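Local structure of photosystem II stability/assembly factor HCF136 (Cyanidioschyzon merolae, 5OJ3) at residues L213-L218 / I272-R277; T253-T257 / F302-H306; R289-F293 / R308-I314; T295-S300 / N345-T349; G336-T340 / I352-V357. The protein is probably essential for photosystem II biogenesis, serving the assembly of an early intermediate that includes D2 and cytochrome b559. All coordinates share one frame; numbering follows the deposited sequence.

Contact 1: residues L213-L218 / I272-R277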
# COMPACT_ATOMS: atom_id res chain seq x y z
N LEU A 213 7.64 -1.27 7.95
CA LEU A 213 6.97 -1.61 6.71
C LEU A 213 6.00 -0.54 6.24
O LEU A 213 5.85 -0.34 5.03
CB LEU A 213 6.21 -2.94 6.86
CG LEU A 213 5.62 -3.56 5.59
CD1 LEU A 213 6.69 -3.72 4.53
CD2 LEU A 213 4.99 -4.90 5.91
N LEU A 214 5.34 0.17 7.16
CA LEU A 214 4.37 1.19 6.79
C LEU A 214 4.34 2.24 7.89
O LEU A 214 4.12 1.91 9.05
CB LEU A 214 2.98 0.58 6.59
CG LEU A 214 1.87 1.53 6.12
CD1 LEU A 214 2.19 2.09 4.74
CD2 LEU A 214 0.53 0.81 6.12
N VAL A 215 4.57 3.50 7.51
CA VAL A 215 4.37 4.62 8.42
C VAL A 215 3.21 5.45 7.88
O VAL A 215 2.97 5.52 6.67
CB VAL A 215 5.65 5.49 8.58
CG1 VAL A 215 5.80 6.47 7.43
CG2 VAL A 215 5.62 6.22 9.92
N THR A 216 2.46 6.05 8.80
CA THR A 216 1.28 6.83 8.45
C THR A 216 1.23 8.05 9.36
O THR A 216 1.16 7.90 10.58
CB THR A 216 -0.01 6.00 8.59
OG1 THR A 216 0.24 4.65 8.17
CG2 THR A 216 -1.12 6.60 7.74
N ALA A 217 1.27 9.23 8.76
CA ALA A 217 1.27 10.47 9.53
C ALA A 217 -0.14 10.78 10.02
O ALA A 217 -1.09 10.81 9.23
CB ALA A 217 1.81 11.62 8.69
N LEU A 218 -0.27 11.00 11.33
CA LEU A 218 -1.57 11.15 11.97
C LEU A 218 -1.90 12.57 12.38
O LEU A 218 -3.08 12.87 12.64
CB LEU A 218 -1.66 10.27 13.22
CG LEU A 218 -1.46 8.76 13.11
CD1 LEU A 218 -2.07 8.07 14.32
CD2 LEU A 218 -2.06 8.21 11.82
N ILE A 272 4.65 -10.40 7.24
CA ILE A 272 3.45 -10.03 6.51
C ILE A 272 3.83 -9.15 5.32
O ILE A 272 4.92 -8.57 5.27
CB ILE A 272 2.40 -9.33 7.41
CG1 ILE A 272 2.86 -7.92 7.78
CG2 ILE A 272 2.12 -10.18 8.65
CD1 ILE A 272 1.94 -7.22 8.75
N VAL A 273 2.90 -9.04 4.37
CA VAL A 273 3.15 -8.38 3.09
C VAL A 273 1.91 -7.55 2.77
O VAL A 273 0.80 -7.84 3.22
CB VAL A 273 3.45 -9.42 1.97
CG1 VAL A 273 3.41 -8.80 0.57
CG2 VAL A 273 4.79 -10.11 2.22
N SER A 274 2.12 -6.48 1.99
CA SER A 274 1.03 -5.72 1.37
C SER A 274 0.08 -5.16 2.43
O SER A 274 -1.13 -5.41 2.41
CB SER A 274 0.28 -6.58 0.35
OG SER A 274 -0.91 -5.94 -0.08
N VAL A 275 0.65 -4.40 3.34
CA VAL A 275 -0.11 -3.82 4.44
C VAL A 275 -0.53 -2.41 4.04
O VAL A 275 0.27 -1.63 3.50
CB VAL A 275 0.73 -3.80 5.73
CG1 VAL A 275 -0.16 -3.50 6.94
CG2 VAL A 275 1.46 -5.11 5.89
N SER A 276 -1.79 -2.09 4.32
CA SER A 276 -2.35 -0.79 4.01
C SER A 276 -3.25 -0.38 5.16
O SER A 276 -3.78 -1.23 5.88
CB SER A 276 -3.14 -0.80 2.70
OG SER A 276 -4.33 -1.57 2.82
N ARG A 277 -3.41 0.92 5.32
CA ARG A 277 -4.23 1.48 6.38
C ARG A 277 -5.48 2.12 5.81
O ARG A 277 -5.44 2.80 4.77
CB ARG A 277 -3.45 2.51 7.21
CG ARG A 277 -4.18 2.86 8.50
CD ARG A 277 -3.27 3.56 9.47
NE ARG A 277 -3.99 4.30 10.49
CZ ARG A 277 -4.72 5.38 10.28
NH1 ARG A 277 -4.81 5.93 9.08
NH2 ARG A 277 -5.31 5.95 11.31

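Contact 2: residues T253-T257 / F302-H306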
# COMPACT_ATOMS: atom_id res chain seq x y z
N THR A 253 -1.80 -15.53 18.12
CA THR A 253 -3.19 -15.76 17.74
C THR A 253 -3.31 -16.87 16.70
O THR A 253 -4.29 -17.61 16.71
CB THR A 253 -3.83 -14.47 17.22
OG1 THR A 253 -3.57 -14.35 15.81
CG2 THR A 253 -3.25 -13.26 17.93
N LEU A 254 -2.33 -16.98 15.80
CA LEU A 254 -2.36 -18.09 14.85
C LEU A 254 -2.28 -19.43 15.56
O LEU A 254 -2.83 -20.42 15.08
CB LEU A 254 -1.22 -17.95 13.84
CG LEU A 254 -1.42 -16.90 12.75
CD1 LEU A 254 -0.26 -16.90 11.77
CD2 LEU A 254 -2.74 -17.12 12.02
N ASN A 255 -1.63 -19.47 16.72
CA ASN A 255 -1.64 -20.65 17.59
C ASN A 255 -2.96 -20.81 18.34
O ASN A 255 -3.06 -21.61 19.28
CB ASN A 255 -0.48 -20.58 18.58
CG ASN A 255 -0.11 -21.94 19.13
OD1 ASN A 255 -0.17 -22.95 18.43
ND2 ASN A 255 0.26 -21.97 20.40
N ARG A 256 -3.98 -20.05 17.94
CA ARG A 256 -5.25 -20.00 18.64
C ARG A 256 -6.44 -20.12 17.70
O ARG A 256 -7.58 -20.05 18.16
CB ARG A 256 -5.33 -18.69 19.45
CG ARG A 256 -6.44 -18.58 20.48
CD ARG A 256 -6.16 -17.46 21.48
NE ARG A 256 -5.80 -16.20 20.83
CZ ARG A 256 -6.68 -15.32 20.35
NH1 ARG A 256 -7.98 -15.56 20.42
NH2 ARG A 256 -6.24 -14.20 19.78
N THR A 257 -6.22 -20.32 16.40
CA THR A 257 -7.30 -20.30 15.43
C THR A 257 -7.73 -21.70 15.02
O THR A 257 -6.94 -22.65 15.05
CB THR A 257 -6.91 -19.49 14.20
OG1 THR A 257 -5.78 -20.10 13.57
CG2 THR A 257 -6.56 -18.08 14.59
N PHE A 302 -5.57 -7.91 18.87
CA PHE A 302 -4.92 -8.85 17.98
C PHE A 302 -5.41 -8.64 16.56
O PHE A 302 -6.51 -8.13 16.34
CB PHE A 302 -5.19 -10.29 18.44
CG PHE A 302 -6.66 -10.60 18.62
CD1 PHE A 302 -7.23 -10.62 19.88
CD2 PHE A 302 -7.48 -10.82 17.52
CE1 PHE A 302 -8.58 -10.89 20.05
CE2 PHE A 302 -8.83 -11.10 17.68
CZ PHE A 302 -9.38 -11.13 18.95
N TRP A 303 -4.58 -9.03 15.59
CA TRP A 303 -5.07 -9.15 14.23
C TRP A 303 -6.09 -10.28 14.17
O TRP A 303 -5.99 -11.28 14.88
CB TRP A 303 -3.93 -9.43 13.25
CG TRP A 303 -2.96 -8.30 13.02
CD1 TRP A 303 -1.96 -7.90 13.85
CD2 TRP A 303 -2.89 -7.46 11.86
NE1 TRP A 303 -1.27 -6.84 13.28
CE2 TRP A 303 -1.83 -6.56 12.07
CE3 TRP A 303 -3.63 -7.37 10.68
CZ2 TRP A 303 -1.49 -5.58 11.13
CZ3 TRP A 303 -3.29 -6.40 9.75
CH2 TRP A 303 -2.23 -5.52 9.98
N THR A 304 -7.08 -10.12 13.30
CA THR A 304 -8.08 -11.16 13.11
C THR A 304 -7.78 -11.89 11.82
O THR A 304 -7.71 -11.24 10.76
CB THR A 304 -9.48 -10.56 13.08
OG1 THR A 304 -9.71 -9.83 14.30
CG2 THR A 304 -10.53 -11.66 12.97
N PRO A 305 -7.58 -13.20 11.84
CA PRO A 305 -7.27 -13.94 10.61
C PRO A 305 -8.52 -14.45 9.91
O PRO A 305 -9.49 -14.89 10.54
CB PRO A 305 -6.40 -15.10 11.11
CG PRO A 305 -6.87 -15.33 12.50
CD PRO A 305 -7.46 -14.05 13.04
N HIS A 306 -8.48 -14.41 8.58
CA HIS A 306 -9.62 -14.78 7.74
C HIS A 306 -9.18 -15.76 6.66
O HIS A 306 -8.15 -15.57 6.02
CB HIS A 306 -10.23 -13.53 7.11
CG HIS A 306 -10.52 -12.44 8.09
ND1 HIS A 306 -11.76 -12.26 8.65
CD2 HIS A 306 -9.73 -11.47 8.61
CE1 HIS A 306 -11.72 -11.23 9.48
NE2 HIS A 306 -10.50 -10.73 9.47

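Contact 3: residues R289-F293 / R308-I314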
# COMPACT_ATOMS: atom_id res chain seq x y z
N ARG A 289 3.09 -16.06 2.51
CA ARG A 289 2.77 -17.14 1.58
C ARG A 289 1.31 -17.14 1.16
O ARG A 289 0.85 -18.12 0.57
CB ARG A 289 3.14 -18.49 2.20
CG ARG A 289 4.64 -18.76 2.32
CD ARG A 289 5.17 -19.50 1.10
NE ARG A 289 6.63 -19.60 1.11
CZ ARG A 289 7.31 -20.64 1.59
NH1 ARG A 289 6.67 -21.67 2.13
NH2 ARG A 289 8.63 -20.64 1.55
N GLY A 290 0.57 -16.06 1.44
CA GLY A 290 -0.74 -15.86 0.87
C GLY A 290 -1.82 -16.82 1.31
O GLY A 290 -2.86 -16.90 0.66
N ASN A 291 -1.60 -17.56 2.40
CA ASN A 291 -2.51 -18.65 2.76
C ASN A 291 -3.83 -18.12 3.31
O ASN A 291 -4.84 -18.83 3.29
CB ASN A 291 -1.84 -19.54 3.80
CG ASN A 291 -0.39 -19.81 3.46
OD1 ASN A 291 -0.08 -20.62 2.60
ND2 ASN A 291 0.51 -19.08 4.11
N PHE A 292 -3.83 -16.88 3.80
CA PHE A 292 -5.01 -16.23 4.35
C PHE A 292 -4.74 -14.73 4.28
O PHE A 292 -3.83 -14.29 3.58
CB PHE A 292 -5.29 -16.72 5.78
CG PHE A 292 -4.14 -16.52 6.72
CD1 PHE A 292 -3.12 -17.45 6.79
CD2 PHE A 292 -4.07 -15.39 7.53
CE1 PHE A 292 -2.06 -17.25 7.65
CE2 PHE A 292 -3.01 -15.21 8.38
CZ PHE A 292 -2.00 -16.14 8.44
N PHE A 293 -5.55 -13.94 4.99
CA PHE A 293 -5.22 -12.53 5.16
C PHE A 293 -5.60 -12.11 6.57
O PHE A 293 -6.31 -12.82 7.29
CB PHE A 293 -5.88 -11.65 4.08
CG PHE A 293 -7.38 -11.62 4.14
CD1 PHE A 293 -8.13 -12.62 3.55
CD2 PHE A 293 -8.04 -10.56 4.74
CE1 PHE A 293 -9.51 -12.58 3.59
CE2 PHE A 293 -9.42 -10.51 4.78
CZ PHE A 293 -10.16 -11.53 4.20
N ARG A 308 -8.96 -17.57 3.15
CA ARG A 308 -9.10 -17.16 1.76
C ARG A 308 -10.26 -17.89 1.11
O ARG A 308 -10.75 -18.92 1.59
CB ARG A 308 -7.78 -17.40 1.01
CG ARG A 308 -7.27 -18.84 1.02
CD ARG A 308 -6.00 -18.98 0.19
NE ARG A 308 -5.15 -20.07 0.64
CZ ARG A 308 -5.23 -21.33 0.21
NH1 ARG A 308 -6.13 -21.65 -0.71
NH2 ARG A 308 -4.42 -22.26 0.68
N SER A 309 -10.71 -17.34 -0.02
CA SER A 309 -11.88 -17.83 -0.73
C SER A 309 -11.50 -18.49 -2.05
O SER A 309 -12.33 -18.60 -2.95
CB SER A 309 -12.86 -16.69 -0.99
OG SER A 309 -12.26 -15.66 -1.75
N THR A 310 -10.26 -18.95 -2.17
CA THR A 310 -9.80 -19.45 -3.45
C THR A 310 -9.23 -20.84 -3.36
O THR A 310 -8.83 -21.33 -2.30
CB THR A 310 -8.73 -18.55 -4.07
OG1 THR A 310 -7.73 -18.23 -3.07
CG2 THR A 310 -9.36 -17.29 -4.61
N SER A 311 -9.17 -21.46 -4.54
CA SER A 311 -8.27 -22.57 -4.74
C SER A 311 -6.84 -22.12 -4.50
O SER A 311 -6.11 -22.67 -3.66
CB SER A 311 -8.42 -23.09 -6.16
OG SER A 311 -8.44 -21.99 -7.07
N ARG A 312 -6.40 -21.14 -5.27
CA ARG A 312 -5.04 -20.59 -5.28
C ARG A 312 -4.79 -19.64 -4.11
O ARG A 312 -5.67 -19.39 -3.30
CB ARG A 312 -4.79 -19.87 -6.60
CG ARG A 312 -4.85 -20.86 -7.76
CD ARG A 312 -4.48 -20.21 -9.05
NE ARG A 312 -3.56 -21.07 -9.76
CZ ARG A 312 -2.29 -21.25 -9.40
NH1 ARG A 312 -1.78 -20.63 -8.35
NH2 ARG A 312 -1.53 -22.08 -10.08
N ARG A 313 -3.57 -19.11 -4.04
CA ARG A 313 -3.16 -18.23 -2.95
C ARG A 313 -3.23 -16.77 -3.38
O ARG A 313 -3.29 -16.43 -4.57
CB ARG A 313 -1.72 -18.55 -2.51
CG ARG A 313 -1.49 -20.01 -2.20
CD ARG A 313 -1.74 -20.20 -0.72
NE ARG A 313 -1.67 -21.59 -0.28
CZ ARG A 313 -0.58 -22.16 0.22
NH1 ARG A 313 0.55 -21.46 0.33
NH2 ARG A 313 -0.61 -23.42 0.62
N ILE A 314 -3.25 -15.89 -2.40
CA ILE A 314 -3.48 -14.47 -2.62
C ILE A 314 -2.14 -13.78 -2.83
O ILE A 314 -1.13 -14.14 -2.19
CB ILE A 314 -4.25 -13.87 -1.44
CG1 ILE A 314 -5.45 -14.75 -1.08
CG2 ILE A 314 -4.77 -12.51 -1.79
CD1 ILE A 314 -6.17 -14.30 0.19

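Contact 4: residues T295-S300 / N345-T349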
# COMPACT_ATOMS: atom_id res chain seq x y z
N THR A 295 -6.51 -8.68 9.38
CA THR A 295 -7.03 -7.34 9.55
C THR A 295 -6.88 -6.93 11.01
O THR A 295 -6.83 -7.77 11.91
CB THR A 295 -8.51 -7.21 9.14
OG1 THR A 295 -9.33 -7.93 10.08
CG2 THR A 295 -8.74 -7.75 7.74
N TRP A 296 -6.83 -5.61 11.23
CA TRP A 296 -6.79 -5.04 12.57
C TRP A 296 -7.60 -3.76 12.56
O TRP A 296 -7.34 -2.87 11.74
CB TRP A 296 -5.36 -4.76 13.03
CG TRP A 296 -5.27 -4.27 14.45
CD1 TRP A 296 -5.27 -5.04 15.58
CD2 TRP A 296 -5.22 -2.91 14.89
NE1 TRP A 296 -5.20 -4.24 16.70
CE2 TRP A 296 -5.17 -2.93 16.30
CE3 TRP A 296 -5.20 -1.68 14.23
CZ2 TRP A 296 -5.09 -1.76 17.06
CZ3 TRP A 296 -5.13 -0.52 14.99
CH2 TRP A 296 -5.08 -0.57 16.38
N VAL A 297 -8.57 -3.66 13.47
CA VAL A 297 -9.34 -2.43 13.63
C VAL A 297 -8.95 -1.85 14.99
O VAL A 297 -8.63 -2.61 15.91
CB VAL A 297 -10.85 -2.68 13.51
CG1 VAL A 297 -11.14 -3.61 12.33
CG2 VAL A 297 -11.42 -3.22 14.80
N PRO A 298 -8.92 -0.52 15.13
CA PRO A 298 -8.49 0.08 16.40
C PRO A 298 -9.25 -0.48 17.59
O PRO A 298 -10.45 -0.77 17.52
CB PRO A 298 -8.79 1.57 16.20
CG PRO A 298 -8.65 1.77 14.73
CD PRO A 298 -9.15 0.49 14.09
N GLY A 299 -8.53 -0.66 18.70
CA GLY A 299 -9.10 -1.15 19.93
C GLY A 299 -8.98 -2.64 20.15
O GLY A 299 -9.04 -3.09 21.30
N SER A 300 -8.81 -3.43 19.09
CA SER A 300 -8.68 -4.87 19.26
C SER A 300 -7.25 -5.24 19.63
O SER A 300 -6.29 -4.59 19.20
CB SER A 300 -9.11 -5.61 17.99
OG SER A 300 -8.32 -5.21 16.88
N ASN A 345 -17.70 -6.79 8.51
CA ASN A 345 -17.20 -6.71 9.88
C ASN A 345 -15.83 -7.38 9.91
O ASN A 345 -15.73 -8.61 9.90
CB ASN A 345 -18.18 -7.37 10.84
CG ASN A 345 -17.83 -7.13 12.30
OD1 ASN A 345 -16.77 -6.60 12.61
ND2 ASN A 345 -18.74 -7.51 13.19
N LEU A 346 -14.77 -6.57 9.97
CA LEU A 346 -13.42 -7.12 9.96
C LEU A 346 -13.04 -7.80 11.27
O LEU A 346 -11.93 -8.35 11.35
CB LEU A 346 -12.40 -6.03 9.65
CG LEU A 346 -12.71 -5.02 8.54
CD1 LEU A 346 -11.77 -3.82 8.65
CD2 LEU A 346 -12.60 -5.67 7.18
N ASN A 347 -13.90 -7.77 12.29
CA ASN A 347 -13.67 -8.53 13.50
C ASN A 347 -14.40 -9.86 13.51
O ASN A 347 -14.08 -10.72 14.34
CB ASN A 347 -14.11 -7.72 14.73
CG ASN A 347 -13.17 -6.58 15.03
OD1 ASN A 347 -13.54 -5.42 14.87
ND2 ASN A 347 -11.96 -6.89 15.46
N SER A 348 -15.36 -10.06 12.61
CA SER A 348 -16.12 -11.29 12.58
C SER A 348 -15.28 -12.40 11.97
O SER A 348 -14.61 -12.21 10.95
CB SER A 348 -17.41 -11.11 11.77
OG SER A 348 -18.22 -12.27 11.83
N THR A 349 -15.31 -13.57 12.61
CA THR A 349 -14.57 -14.74 12.16
C THR A 349 -15.33 -15.53 11.11
O THR A 349 -14.85 -16.59 10.68
CB THR A 349 -14.24 -15.65 13.35
OG1 THR A 349 -13.81 -16.93 12.88
CG2 THR A 349 -15.45 -15.81 14.24

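Contact 5: residues G336-T340 / I352-V357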
# COMPACT_ATOMS: atom_id res chain seq x y z
N GLY A 336 -6.15 -13.82 -10.66
CA GLY A 336 -7.45 -13.74 -10.03
C GLY A 336 -7.74 -12.36 -9.47
O GLY A 336 -6.85 -11.53 -9.27
N LEU A 337 -9.03 -12.12 -9.20
CA LEU A 337 -9.47 -10.83 -8.70
C LEU A 337 -10.88 -10.99 -8.15
O LEU A 337 -11.74 -11.61 -8.78
CB LEU A 337 -9.44 -9.78 -9.82
CG LEU A 337 -9.89 -8.34 -9.52
CD1 LEU A 337 -9.13 -7.77 -8.33
CD2 LEU A 337 -9.70 -7.46 -10.75
N GLY A 338 -11.12 -10.42 -6.97
CA GLY A 338 -12.43 -10.47 -6.35
C GLY A 338 -12.63 -9.30 -5.42
O GLY A 338 -11.67 -8.67 -4.95
N PHE A 339 -13.90 -9.01 -5.14
CA PHE A 339 -14.29 -7.93 -4.24
C PHE A 339 -15.38 -8.42 -3.31
O PHE A 339 -16.08 -9.39 -3.59
CB PHE A 339 -14.77 -6.69 -5.02
CG PHE A 339 -13.98 -6.41 -6.26
CD1 PHE A 339 -12.92 -5.52 -6.23
CD2 PHE A 339 -14.28 -7.03 -7.46
CE1 PHE A 339 -12.17 -5.26 -7.36
CE2 PHE A 339 -13.54 -6.78 -8.60
CZ PHE A 339 -12.49 -5.89 -8.55
N THR A 340 -15.53 -7.72 -2.19
CA THR A 340 -16.52 -8.07 -1.17
C THR A 340 -17.68 -7.09 -1.20
O THR A 340 -17.56 -5.95 -1.68
CB THR A 340 -15.88 -8.09 0.22
OG1 THR A 340 -15.40 -6.79 0.56
CG2 THR A 340 -14.73 -9.09 0.26
N ILE A 352 -15.29 -14.19 5.17
CA ILE A 352 -15.62 -13.13 4.22
C ILE A 352 -15.63 -13.68 2.80
O ILE A 352 -14.64 -14.24 2.32
CB ILE A 352 -14.62 -11.97 4.35
CG1 ILE A 352 -14.40 -11.62 5.82
CG2 ILE A 352 -15.10 -10.77 3.55
CD1 ILE A 352 -13.60 -10.35 6.03
N ALA A 353 -16.76 -13.51 2.11
CA ALA A 353 -16.95 -14.06 0.77
C ALA A 353 -16.61 -12.99 -0.28
O ALA A 353 -17.17 -11.90 -0.25
CB ALA A 353 -18.39 -14.54 0.58
N PHE A 354 -15.69 -13.32 -1.18
CA PHE A 354 -15.35 -12.44 -2.29
C PHE A 354 -16.10 -12.88 -3.54
O PHE A 354 -16.26 -14.08 -3.79
CB PHE A 354 -13.85 -12.44 -2.61
CG PHE A 354 -12.99 -11.80 -1.56
CD1 PHE A 354 -12.98 -12.26 -0.25
CD2 PHE A 354 -12.22 -10.69 -1.87
CE1 PHE A 354 -12.19 -11.66 0.70
CE2 PHE A 354 -11.43 -10.08 -0.92
CZ PHE A 354 -11.41 -10.57 0.37
N ASP A 355 -16.56 -11.91 -4.32
CA ASP A 355 -17.19 -12.18 -5.60
C ASP A 355 -16.12 -12.12 -6.68
O ASP A 355 -15.57 -11.06 -6.97
CB ASP A 355 -18.30 -11.17 -5.88
CG ASP A 355 -19.46 -11.30 -4.92
OD1 ASP A 355 -19.62 -12.38 -4.31
OD2 ASP A 355 -20.22 -10.31 -4.77
N MET A 356 -15.82 -13.27 -7.29
CA MET A 356 -14.74 -13.35 -8.26
C MET A 356 -15.16 -12.74 -9.59
O MET A 356 -16.33 -12.80 -10.00
CB MET A 356 -14.29 -14.80 -8.46
CG MET A 356 -13.83 -15.49 -7.19
SD MET A 356 -12.33 -14.69 -6.59
CE MET A 356 -12.36 -15.13 -4.86
N VAL A 357 -14.18 -12.15 -10.27
CA VAL A 357 -14.40 -11.44 -11.52
C VAL A 357 -13.39 -11.94 -12.54
O VAL A 357 -12.31 -12.43 -12.18
CB VAL A 357 -14.29 -9.91 -11.28
CG1 VAL A 357 -14.06 -9.13 -12.57
CG2 VAL A 357 -15.52 -9.39 -10.55

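Contact 1: residues L213-L218 / I272-R277
Leu213 and Leu214 lean on Val275 from one propeller blade to the next, and Arg277 stretches past Thr216 to Leu218. The two strands run almost side by side in the same direction, their axes only 12° apart, but at 7.6 Å they are too distant for backbone pairing, and side chains bridge the gap. The Leu213 methyl CD2 crosses obliquely onto Val275, lying 3.5 Å from Val275 CG2. The same methyl reaches back to Ile272, with CD2 4.1 Å from Ile272 CG1. In Leu214 the branch swings opposite the backbone N (chi1 -176°), which drops CD2 onto the neighbouring backbone, 3.6 Å from Val275 O. Arg277 likewise starts away from its own nitrogen (chi1 -167°) and stays extended from CG to NE. Its CD slants across Thr216, 3.9 Å from Thr216 OG1, and the flat guanidinium end slides under Leu218, whose CD2 sits over one face, off toward the rim and 4.0 Å from Arg277 NH2. Arg277 NE also makes a long, weak ion pair with Glu224 OE1. Replacing Arg277 with an alanine would probably leave Thr216 and Leu218 without their cross-blade partner, and Glu224 without its weak ionic mate. Both segments lie on the innermost strands of their blades, close to the propeller axis. Strand 213-218 pairs with strand 222-227, where Leu213 and Leu214 together face Val226 as a classic beta bulge, while the other segment turns a corner at Ser274 and pairs antiparallel with strand 283-287 before and after it.

Contact 2: residues T253-T257 / F302-H306
Arg256 projects over the ring of Phe302 where the chain just after helix 250-254 meets the lead-in to strand 304-307, the outermost of its blade in this seven-bladed beta-propeller. This is a cation-pi contact: Arg256 CZ stands 4.9 Å from the centroid of the Phe302 ring, over its face. The guanidinium is not stacked flat, since its plane makes 66° with the ring, and NH2 leads, with Phe302 CG near its plane. A bend at chi3 (49°) turns the otherwise extended arginine chain toward the ring. The same NH2 also forms a salt bridge with Glu248, so the cation has both an acidic and an aromatic partner. Phe302 CG lies between its backbone N and carbonyl carbon (chi1 53°), which presents the ring face to the arginine, while CB meets Thr253 CG2 at 3.6 Å. Thr253 OG1 turns back into the helix and bonds Ile250 O. Beyond the helix end, Thr257 OG1 gives a weak hydrogen bond to Leu254 O, which leaves the methyl to face the strand. Leu254 packs against Pro305 CB and also touches Phe268 and Ile262. Thr257 and Pro305 meet tip to tip, with Thr257 CG2 3.5 Å from Pro305 CG.

Contact 3: residues R289-F293 / R308-I314
Arg313 slants past Asn291, the amide lying over one face of the guanidinium with Asn291 CG 3.6 Å above that plane and displaced toward its rim. Amide and guanidinium planes stand 65° apart; the exact placement of Asn291 OD1 is doubtful. At its edge the same guanidinium gives a weak hydrogen bond from Arg313 NH1 to Arg289 O at 3.4 Å. A bend at chi2 (-92°) folds the chain back so that this becomes possible. The firmest link is the backbone bond from Ile314 N to Gly290 O, 3.2 Å long and nearly straight. Gly290 has a positive phi and lies close against Ile314. Arg308 stays extended from CG to NE, and NE bonds Asn291 O weakly at 2.9 Å. Its NH2 comes near Arg313 NE, both of them donors. Deeper in, Phe293 CD1 touches Ile314 CD1 at 4.2 Å. An alanine in place of Arg313 would probably leave Arg289 O without this donor and open a gap beside Asn291. The contact ties the turn leading into strand 292-296 to the loop that carries the chain on to the next blade. This loop thus engages three successive carbonyls, those of Arg289, Gly290 and Asn291, and the partial negative charge of Arg289 O and Asn291 O, which take the guanidinium donors, probably offsets some of the like charge of the two arginine heads.

Contact 4: residues T295-S300 / N345-T349
Two beta turns from successive propeller blades meet here, the type II turn from Val297 to Ser300 and the type I turn from Asn345 to Ser348, with Val297 set against Leu346 and Asn347. The two methyls of Val297 divide the work. CG1 slants across Leu346 and lies 3.7 Å from Leu346 CD1, while CG2 faces the Asn347 amide, which comes from the opposite direction. ND2 of that amide also reaches Ser300, 4.0 Å from Ser300 CB. Asn347 CG points away from its own carbonyl carbon (chi1 -72°), which brings the amide over to the valine. Thr295 crosses Leu346 at about a right angle, with OG1 3.6 Å from Leu346 CB; the Thr295 hydroxyl is hydrogen-bonded to His306.

Each turn is fastened from within. Val297 O is gripped twice, by Ser300 N and by Ser300 OG, the hydroxyl bond being 2.8 Å and in the carbonyl plane. Trp296 NE1 gives a further bond to Ser300 O, 2.7 Å long, approaching from above the carbonyl plane, which ties the indole to the end of the turn. In the other turn, Asn345 OD1 accepts from Asn347 N at 3.1 Å, so that an Asx turn begins at the same residue as the type I turn. Asn282 lies beside both Val297 and Leu346. Gly299, with positive phi, occupies the third position of its turn, where type II turns favour glycine. The two turns lie in the links between the third and fourth strands of their blades, and such neighbouring connections packed side by side fit the circular repeat of a beta-propeller.

Contact 5: residues G336-T340 / I352-V357
Asp355 N donates to Phe339 O in a nearly straight 2.7 Å hydrogen bond, and Phe339 N returns one to Asp355 O at 3.2 Å, making these residues a hydrogen-bonded pair in the antiparallel ladder between the two outer strands of a beta-propeller blade. A third bond runs from Val357 N to Leu337 O, 2.9 Å long and nearly along the C=O axis. Between them Gly338, which has no side chain, faces Met356 as a non-hydrogen-bonded pair, with the CA atoms of Gly338 and Met356 4.2 Å apart. Thr340 and Phe354 make a CH-pi contact: the two side chains lie side by side, and Thr340 CG2 sits 3.4 Å from the ring centroid, 1° off the normal. Thr340 OG1 lies between its backbone N and carbonyl carbon (chi1 62°) and bonds Ile328 N on the neighbouring strand, a position that sets the methyl over the ring. That methyl also touches Ile352, CG2 to CG2 at 3.7 Å. On the face carrying Phe339 and Asp355, Val357 CG2 meets the edge of the Phe339 ring, 3.8 Å from CE2. Leu337 touches Val369 and Phe339 touches Phe371, both of strand 366-371 in the next blade. At the edge of the Phe354 ring, CD2 lies 3.7 Å from Gly338 O.

In the fold
Following the chain, contact 1 opens on strand 212-219, and contact 2 opens at the helix end 253-257 before residues 272-277 close contact 1, so the two cross. Contact 3 opens in the turn into strand 292-296 and contact 4 at that strand's end, both before 302-306 closes contact 2; each crosses it and they cross one another. Contact 3 closes at 308-314, contact 5 opens at 336-340, contact 4 closes at 345-349 and contact 5 at 352-357, so contacts 4 and 5 also cross; none nests within another. Contact 1 joins two blades near the axis, contacts 3 and 4 tie the blade of strand 292-296 to its successor, contact 2 adds a helix to its outer edge, and contact 5 closes the successor's outer hairpin.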